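Local coordinates for protein phosphorylated carbohydrates phosphatase TM_1254 (Thermotoga maritima msb8, PDB 3KBB) that dephosphorylates phosphorylated carbohydrates such as erythrose 4-phosphate, fructose 6-phosphate and mannose 6-phosphate, using a divalent metal cation, at residues P52-M55 / E56-I60. Sequence-based numbering, arbitrary orientation.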
# COMPACT_ATOMS: atom_id res chain seq x y z
N PRO A 52 -20.01 2.35 -8.54
CA PRO A 52 -21.37 2.63 -9.02
C PRO A 52 -21.51 4.01 -9.66
O PRO A 52 -22.22 4.13 -10.66
CB PRO A 52 -22.21 2.56 -7.74
CG PRO A 52 -21.44 1.71 -6.80
CD PRO A 52 -19.98 2.03 -7.10
N ILE A 53 -20.84 5.02 -9.10
CA ILE A 53 -20.78 6.35 -9.69
C ILE A 53 -20.14 6.32 -11.08
O ILE A 53 -20.66 6.90 -12.02
CB ILE A 53 -20.02 7.37 -8.79
CG1 ILE A 53 -20.80 7.69 -7.50
CG2 ILE A 53 -19.74 8.65 -9.54
CD1 ILE A 53 -20.00 8.52 -6.48
N LEU A 54 -18.99 5.67 -11.20
CA LEU A 54 -18.33 5.55 -12.49
C LEU A 54 -19.29 4.97 -13.52
O LEU A 54 -19.39 5.48 -14.65
CB LEU A 54 -17.07 4.68 -12.34
CG LEU A 54 -16.22 4.34 -13.57
CD1 LEU A 54 -15.57 5.59 -14.17
CD2 LEU A 54 -15.17 3.29 -13.23
N MSE A 55 -20.01 3.91 -13.15
CA MSE A 55 -20.89 3.22 -14.07
C MSE A 55 -21.95 4.17 -14.60
O MSE A 55 -22.19 4.22 -15.79
CB MSE A 55 -21.56 2.01 -13.40
CG MSE A 55 -22.34 1.16 -14.37
SE MSE A 55 -23.41 -0.17 -13.37
CE MSE A 55 -24.53 1.04 -12.32
N GLU A 56 -22.58 4.94 -13.70
CA GLU A 56 -23.61 5.90 -14.11
C GLU A 56 -23.03 7.13 -14.82
O GLU A 56 -23.65 7.65 -15.76
CB GLU A 56 -24.47 6.36 -12.92
CG GLU A 56 -25.24 5.23 -12.24
CD GLU A 56 -26.30 4.58 -13.13
OE1 GLU A 56 -26.67 5.13 -14.20
OE2 GLU A 56 -26.80 3.50 -12.74
N ALA A 57 -21.87 7.59 -14.38
CA ALA A 57 -21.21 8.72 -15.03
C ALA A 57 -20.98 8.40 -16.52
O ALA A 57 -21.13 9.29 -17.39
CB ALA A 57 -19.89 9.03 -14.35
N LEU A 58 -20.63 7.16 -16.81
CA LEU A 58 -20.29 6.71 -18.16
C LEU A 58 -21.51 6.20 -18.94
O LEU A 58 -21.38 5.71 -20.07
CB LEU A 58 -19.23 5.62 -18.07
CG LEU A 58 -17.86 6.09 -17.52
CD1 LEU A 58 -16.92 4.94 -17.60
CD2 LEU A 58 -17.31 7.28 -18.29
N GLU A 59 -22.68 6.29 -18.31
CA GLU A 59 -23.94 5.88 -18.94
C GLU A 59 -23.93 4.43 -19.40
O GLU A 59 -24.48 4.07 -20.45
CB GLU A 59 -24.30 6.83 -20.08
CG GLU A 59 -24.48 8.28 -19.61
CD GLU A 59 -24.72 9.26 -20.74
OE1 GLU A 59 -24.70 8.85 -21.93
OE2 GLU A 59 -24.92 10.46 -20.43
N ILE A 60 -23.26 3.59 -18.61
CA ILE A 60 -23.16 2.17 -18.88
C ILE A 60 -24.43 1.46 -18.41
O ILE A 60 -24.90 1.69 -17.29
CB ILE A 60 -21.90 1.57 -18.22
CG1 ILE A 60 -20.66 2.06 -18.99
CG2 ILE A 60 -21.97 0.05 -18.23
CD1 ILE A 60 -19.32 1.88 -18.27
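Leu-54 and Leu-58 meet one turn apart, and Met-55 meets Ile-60 just beyond, where helix 47-57 ends in a Schellman motif within the helical cap of this HAD-superfamily phosphatase. Helical bonds run from Glu-56 N to Pro-52 O and from Ala-57 N to Ile-53 O (2.7 Å), and Leu-58 N to Leu-54 O (3.0 Å) closes the final turn. Glu-59 then takes up a positive phi (57°), a left-handed conformation that glycine adopts most easily but that other residues can take; its CB is directed away from the preceding turn, and the residue is exposed, which suits a charged glutamate. The reversal brings Ile-60 N to Met-55 O at 3.1 Å, the six-to-one bond of the motif, while Glu-59 N binds Glu-56 O.

In Leu-54, chi1 (177°) sets CG beside the carbonyl carbon, and the turn at chi2 carries CD1 to 3.7 Å from Leu-58 CD1, branch against branch at an oblique angle. Both leucines also rest on Tyr-34, and helix 19-29 adds Tyr-23 beside Leu-54 and Ala-27 beside Leu-58. With an alanine at Leu-58, the contact to Leu-54 CD1 would be lost and a gap is likely to open against Tyr-34 and Ala-27. Toward helix 64-82, selenomethionine Met-55 and Ile-60 both touch Phe-67, the hydrophobic step that commonly accompanies a Schellman turn; Met-55 CG lies 3.9 Å from Ile-60 CB. Exposed Glu-56 folds at chi2 (-65°) to run alongside Met-55, placing OE2 3.4 Å from the methyl CE of Met-55.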